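Local coordinates for beta-phenylalanine aminotransferase (Variovorax paradoxus, PDB 4AO9), which catalyses, as a pyridoxal-5'-phosphate-dependent class III aminotransferase, the transfer of the amino group of beta-phenylalanine, probably to a keto acid acceptor, at residues C137-Q142 / K337-E342; A245-A250 / R279-T284. All coordinates share one frame; numbering follows the deposited sequence.

Contact 1: C137-Q142 / K337-E342; sequences CERFPQ and KLFTPE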
loop_
_atom_site.group_PDB
_atom_site.type_symbol
_atom_site.label_atom_id
_atom_site.label_comp_id
_atom_site.label_asym_id
_atom_site.label_seq_id
_atom_site.Cartn_x
_atom_site.Cartn_y
_atom_site.Cartn_z
ATOM N N CYS A 137 -7.819 -14.157 -12.682
ATOM C CA CYS A 137 -7.776 -14.167 -14.143
ATOM C C CYS A 137 -8.964 -14.928 -14.723
ATOM O O CYS A 137 -9.475 -14.565 -15.780
ATOM C CB CYS A 137 -6.463 -14.766 -14.647
ATOM S SG CYS A 137 -5.014 -13.722 -14.294
ATOM N N GLU A 138 -9.391 -15.982 -14.037
ATOM C CA GLU A 138 -10.549 -16.763 -14.490
ATOM C C GLU A 138 -11.853 -16.004 -14.289
ATOM O O GLU A 138 -12.766 -16.100 -15.119
ATOM C CB GLU A 138 -10.600 -18.115 -13.782
ATOM C CG GLU A 138 -9.541 -19.073 -14.267
ATOM C CD GLU A 138 -9.445 -20.355 -13.439
ATOM O OE1 GLU A 138 -10.040 -20.438 -12.336
ATOM O OE2 GLU A 138 -8.731 -21.267 -13.892
ATOM N N ARG A 139 -11.948 -15.256 -13.194
ATOM C CA ARG A 139 -13.150 -14.498 -12.875
ATOM C C ARG A 139 -13.302 -13.266 -13.758
ATOM O O ARG A 139 -14.417 -12.874 -14.100
ATOM C CB ARG A 139 -13.125 -14.089 -11.402
ATOM C CG ARG A 139 -14.407 -13.432 -10.913
ATOM C CD ARG A 139 -14.394 -13.356 -9.409
ATOM N NE ARG A 139 -15.572 -12.687 -8.850
ATOM C CZ ARG A 139 -16.160 -13.056 -7.716
ATOM N NH1 ARG A 139 -15.707 -14.109 -7.038
ATOM N NH2 ARG A 139 -17.203 -12.375 -7.264
ATOM N N PHE A 140 -12.169 -12.662 -14.121
ATOM C CA PHE A 140 -12.155 -11.452 -14.928
ATOM C C PHE A 140 -11.236 -11.701 -16.133
ATOM O O PHE A 140 -10.062 -11.324 -16.128
ATOM C CB PHE A 140 -11.656 -10.263 -14.091
ATOM C CG PHE A 140 -12.395 -10.075 -12.787
ATOM C CD1 PHE A 140 -13.678 -9.533 -12.762
ATOM C CD2 PHE A 140 -11.796 -10.415 -11.576
ATOM C CE1 PHE A 140 -14.362 -9.349 -11.561
ATOM C CE2 PHE A 140 -12.469 -10.223 -10.367
ATOM C CZ PHE A 140 -13.755 -9.696 -10.362
ATOM N N PRO A 141 -11.768 -12.353 -17.181
ATOM C CA PRO A 141 -10.913 -12.836 -18.268
ATOM C C PRO A 141 -10.207 -11.757 -19.100
ATOM O O PRO A 141 -9.284 -12.074 -19.865
ATOM C CB PRO A 141 -11.872 -13.669 -19.127
ATOM C CG PRO A 141 -12.977 -14.030 -18.215
ATOM C CD PRO A 141 -13.149 -12.853 -17.312
ATOM N N GLN A 142 -10.622 -10.499 -18.952
ATOM C CA GLN A 142 -9.884 -9.370 -19.532
ATOM C C GLN A 142 -8.529 -9.172 -18.850
ATOM O O GLN A 142 -7.699 -8.382 -19.313
ATOM C CB GLN A 142 -10.701 -8.072 -19.468
ATOM C CG GLN A 142 -10.926 -7.528 -18.054
ATOM C CD GLN A 142 -12.186 -8.060 -17.391
ATOM O OE1 GLN A 142 -12.473 -9.262 -17.408
ATOM N NE2 GLN A 142 -12.949 -7.149 -16.789
ATOM N N LYS A 337 -15.403 -19.315 -1.288
ATOM C CA LYS A 337 -16.359 -19.828 -0.294
ATOM C C LYS A 337 -17.542 -18.907 -0.028
ATOM O O LYS A 337 -18.616 -19.379 0.377
ATOM C CB LYS A 337 -15.659 -20.167 1.030
ATOM C CG LYS A 337 -14.602 -21.255 0.912
ATOM C CD LYS A 337 -13.932 -21.534 2.249
ATOM C CE LYS A 337 -12.850 -22.602 2.117
ATOM N NZ LYS A 337 -12.312 -22.996 3.453
ATOM N N LEU A 338 -17.358 -17.605 -0.247
ATOM C CA LEU A 338 -18.363 -16.629 0.159
ATOM C C LEU A 338 -18.820 -15.717 -0.965
ATOM O O LEU A 338 -19.973 -15.775 -1.377
ATOM C CB LEU A 338 -17.854 -15.796 1.344
ATOM C CG LEU A 338 -17.603 -16.563 2.641
ATOM C CD1 LEU A 338 -16.935 -15.679 3.667
ATOM C CD2 LEU A 338 -18.927 -17.121 3.167
ATOM N N PHE A 339 -17.924 -14.871 -1.462
ATOM C CA PHE A 339 -18.312 -13.924 -2.498
ATOM C C PHE A 339 -17.961 -14.455 -3.871
ATOM O O PHE A 339 -17.088 -13.924 -4.572
ATOM C CB PHE A 339 -17.691 -12.548 -2.256
ATOM C CG PHE A 339 -18.362 -11.437 -3.031
ATOM C CD1 PHE A 339 -19.701 -11.126 -2.807
ATOM C CD2 PHE A 339 -17.658 -10.708 -3.984
ATOM C CE1 PHE A 339 -20.326 -10.100 -3.511
ATOM C CE2 PHE A 339 -18.275 -9.681 -4.696
ATOM C CZ PHE A 339 -19.615 -9.374 -4.455
ATOM N N THR A 340 -18.657 -15.526 -4.240
ATOM C CA THR A 340 -18.517 -16.166 -5.538
ATOM C C THR A 340 -19.164 -15.290 -6.609
ATOM O O THR A 340 -19.856 -14.326 -6.279
ATOM C CB THR A 340 -19.260 -17.509 -5.513
ATOM O OG1 THR A 340 -20.634 -17.272 -5.161
ATOM C CG2 THR A 340 -18.624 -18.446 -4.488
ATOM N N PRO A 341 -18.934 -15.604 -7.901
ATOM C CA PRO A 341 -19.638 -14.839 -8.927
ATOM C C PRO A 341 -21.158 -14.892 -8.726
ATOM O O PRO A 341 -21.845 -13.874 -8.879
ATOM C CB PRO A 341 -19.219 -15.543 -10.218
ATOM C CG PRO A 341 -17.827 -16.033 -9.911
ATOM C CD PRO A 341 -17.916 -16.504 -8.484
ATOM N N GLU A 342 -21.670 -16.060 -8.348
ATOM C CA GLU A 342 -23.098 -16.225 -8.083
ATOM C C GLU A 342 -23.587 -15.325 -6.945
ATOM O O GLU A 342 -24.635 -14.684 -7.054
ATOM C CB GLU A 342 -23.414 -17.695 -7.789
ATOM C CG GLU A 342 -23.264 -18.631 -8.996
ATOM C CD GLU A 342 -21.814 -18.952 -9.405
ATOM O OE1 GLU A 342 -20.860 -18.757 -8.611
ATOM O OE2 GLU A 342 -21.637 -19.422 -10.554
#
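R139, in the last turn of helix 129-139, reaches across to the bend F339-P341 and closes on the carbonyl oxygen of F339. From CB the chain runs straight: CG stands anti to the backbone N (chi1 -173°), and the next two torsions are also near 180°, which carries the guanidinium far from its own helix. CG, still near home, lies against one face of the F140 ring. Further out, R139 NE comes only to 4.2 Å of P341 CG. At the tip, R139 NH1 donates to F339 O at 2.8 Å, lying in the carbonyl plane on a lone pair. R139 NH2 gives F339 O a longer bond of 3.1 Å, more bent at 136° and from above that plane. A single acceptor is thus gripped end-on by two nitrogens, with F339 O close to the guanidinium plane. P341 lies over one face of this flat group, with P341 CD 3.6 Å from R139 NH1. R139 NH2 also comes obliquely to the F339 ring, with 3.7 Å between R139 NH2 and F339 CD2.

The carbonyl is presented by an inverse gamma turn centred on F339, between helices 325-337 and 341-365. T340 is the N-cap of the second helix, its OG1 taking the backbone N of A343, and P341 occupies the first turn. The F339 ring meets the ring of Y288 edge-to-face, and Y288 follows K287 of the PLP pocket.

An alanine in place of R139 would take away both donors to F339 O and would probably leave that carbonyl without these mates and a gap beside P341. At the root of the side chain, the R139 backbone carbonyl is hydrogen-bonded by H270, while A344 of helix 341-365 also touches the long arm.

Contact 2: A245-A250 / R279-T284; sequences ALRESA and RSDLTT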
loop_
_atom_site.group_PDB
_atom_site.type_symbol
_atom_site.label_atom_id
_atom_site.label_comp_id
_atom_site.label_asym_id
_atom_site.label_seq_id
_atom_site.Cartn_x
_atom_site.Cartn_y
_atom_site.Cartn_z
ATOM N N ALA A 245 -17.547 5.477 -26.131
ATOM C CA ALA A 245 -16.770 6.552 -26.745
ATOM C C ALA A 245 -15.318 6.520 -26.263
ATOM O O ALA A 245 -14.401 6.757 -27.046
ATOM C CB ALA A 245 -17.404 7.913 -26.480
ATOM N N LEU A 246 -15.109 6.204 -24.983
ATOM C CA LEU A 246 -13.746 6.100 -24.455
ATOM C C LEU A 246 -12.963 4.947 -25.088
ATOM O O LEU A 246 -11.803 5.107 -25.464
ATOM C CB LEU A 246 -13.779 5.935 -22.928
ATOM C CG LEU A 246 -14.444 7.061 -22.137
ATOM C CD1 LEU A 246 -14.186 6.855 -20.651
ATOM C CD2 LEU A 246 -13.999 8.461 -22.581
ATOM N N ARG A 247 -13.602 3.786 -25.202
ATOM C CA ARG A 247 -12.977 2.630 -25.819
ATOM C C ARG A 247 -12.626 2.931 -27.275
ATOM O O ARG A 247 -11.497 2.686 -27.717
ATOM C CB ARG A 247 -13.889 1.390 -25.690
ATOM C CG ARG A 247 -13.426 0.145 -26.467
ATOM C CD ARG A 247 -12.177 -0.519 -25.863
ATOM N NE ARG A 247 -10.944 0.185 -26.236
ATOM C CZ ARG A 247 -9.741 -0.073 -25.728
ATOM N NH1 ARG A 247 -9.579 -1.008 -24.792
ATOM N NH2 ARG A 247 -8.689 0.631 -26.142
ATOM N N GLU A 248 -13.585 3.498 -28.008
ATOM C CA GLU A 248 -13.348 3.792 -29.416
ATOM C C GLU A 248 -12.254 4.836 -29.629
ATOM O O GLU A 248 -11.391 4.665 -30.492
ATOM C CB GLU A 248 -14.642 4.220 -30.098
ATOM C CG GLU A 248 -15.600 3.059 -30.291
ATOM C CD GLU A 248 -16.977 3.471 -30.799
ATOM O OE1 GLU A 248 -17.191 4.664 -31.121
ATOM O OE2 GLU A 248 -17.852 2.578 -30.860
ATOM N N SER A 249 -12.309 5.908 -28.840
ATOM C CA SER A 249 -11.342 7.003 -28.953
ATOM C C SER A 249 -9.926 6.547 -28.572
ATOM O O SER A 249 -8.963 6.859 -29.274
ATOM C CB SER A 249 -11.785 8.194 -28.098
ATOM O OG SER A 249 -13.050 8.682 -28.530
ATOM N N ALA A 250 -9.809 5.790 -27.478
ATOM C CA ALA A 250 -8.517 5.261 -27.068
ATOM C C ALA A 250 -7.916 4.390 -28.172
ATOM O O ALA A 250 -6.763 4.554 -28.542
ATOM C CB ALA A 250 -8.635 4.480 -25.764
ATOM N N ARG A 279 -14.181 -3.966 -23.187
ATOM C CA ARG A 279 -12.888 -4.534 -22.807
ATOM C C ARG A 279 -11.844 -3.438 -22.662
ATOM O O ARG A 279 -11.519 -2.765 -23.636
ATOM C CB ARG A 279 -12.418 -5.551 -23.855
ATOM C CG ARG A 279 -10.998 -6.084 -23.629
ATOM C CD ARG A 279 -10.996 -7.334 -22.767
ATOM N NE ARG A 279 -11.090 -8.571 -23.548
ATOM C CZ ARG A 279 -10.144 -9.513 -23.613
ATOM N NH1 ARG A 279 -9.007 -9.394 -22.940
ATOM N NH2 ARG A 279 -10.343 -10.594 -24.356
ATOM N N SER A 280 -11.319 -3.260 -21.452
ATOM C CA SER A 280 -10.166 -2.373 -21.253
ATOM C C SER A 280 -8.846 -3.118 -21.451
ATOM O O SER A 280 -8.772 -4.336 -21.310
ATOM C CB SER A 280 -10.222 -1.740 -19.863
ATOM O OG SER A 280 -10.264 -2.743 -18.856
ATOM N N ASP A 281 -7.799 -2.362 -21.784
ATOM C CA ASP A 281 -6.457 -2.917 -21.939
ATOM C C ASP A 281 -5.832 -3.351 -20.620
ATOM O O ASP A 281 -5.093 -4.341 -20.580
ATOM C CB ASP A 281 -5.557 -1.908 -22.638
ATOM C CG ASP A 281 -6.077 -1.547 -24.002
ATOM O OD1 ASP A 281 -5.814 -2.326 -24.947
ATOM O OD2 ASP A 281 -6.766 -0.517 -24.120
ATOM N N LEU A 282 -6.141 -2.614 -19.553
ATOM C CA LEU A 282 -5.783 -2.990 -18.181
ATOM C C LEU A 282 -6.992 -2.775 -17.292
ATOM O O LEU A 282 -7.888 -1.977 -17.625
ATOM C CB LEU A 282 -4.603 -2.165 -17.637
ATOM C CG LEU A 282 -3.271 -2.274 -18.385
ATOM C CD1 LEU A 282 -2.304 -1.218 -17.859
ATOM C CD2 LEU A 282 -2.655 -3.660 -18.247
ATOM N N THR A 283 -6.991 -3.468 -16.155
ATOM C CA THR A 283 -8.015 -3.344 -15.139
ATOM C C THR A 283 -7.312 -3.326 -13.791
ATOM O O THR A 283 -6.383 -4.107 -13.559
ATOM C CB THR A 283 -8.958 -4.550 -15.186
ATOM O OG1 THR A 283 -9.623 -4.560 -16.460
ATOM C CG2 THR A 283 -10.008 -4.479 -14.069
ATOM N N THR A 284 -7.776 -2.453 -12.901
ATOM C CA THR A 284 -7.286 -2.473 -11.525
ATOM C C THR A 284 -8.378 -2.976 -10.583
ATOM O O THR A 284 -9.580 -2.787 -10.828
ATOM C CB THR A 284 -6.754 -1.110 -11.089
ATOM O OG1 THR A 284 -7.786 -0.125 -11.245
ATOM C CG2 THR A 284 -5.532 -0.724 -11.946
#
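R247 leaves its helix with CG anti to the backbone N (chi1 172°), then folds at chi2 (71°) and again at chi3, and this double bend swings the guanidinium round to the carbonyl of R279 and the carboxylate of D281. D281 answers with CG anti to its own carbonyl carbon, which brings OD2 to the arginine. R247 NH1 serves two acceptors near the guanidinium plane: R279 O at 2.9 Å, nearly straight and in the carbonyl plane, and D281 OD2, also at 2.9 Å. R247 NH2 closes the salt bridge at 3.0 Å by taking the syn lone pair of D281 OD2, whereas NH1 meets that oxygen from above the carboxylate plane. The two flat groups stand 85° apart.

In the large domain of this fold-type I aminotransferase, these bonds tie helix 240-253 to the residues leading into strand 282-286, a member of the seven-stranded mixed sheet. D281 has further partners: OD2 accepts from the backbone N of L257, and OD1 pairs with R301. Two arginines so near would probably favour a charged carboxylate. Just before the strand, S280 OG donates to L282 O at 2.8 Å.

Overall arrangement
Both segments of contact 2 fall between the two segments of contact 1 in the sequence, and the contact centres lie 21 Å apart. Both belong to the class III aminotransferase region. They meet where 137-142 runs past 279-284: Q142 CB packs against R279 CD at 3.4 Å, and Q142 CG lies beside T283. Strand 282-286 is the common element, since F140 touches it at L285 and contact 2 leads into it. K287 of the PLP pocket follows directly after it, while T284 bonds to N156, another pocket residue. Contact 1 joins the end of helix 129-139 to the turn leading into helix 341-365, and contact 2 fastens helix 240-253 to the sheet; the side chain of F339 is about 14 Å and that of S280 about 13 Å from a bound PLP.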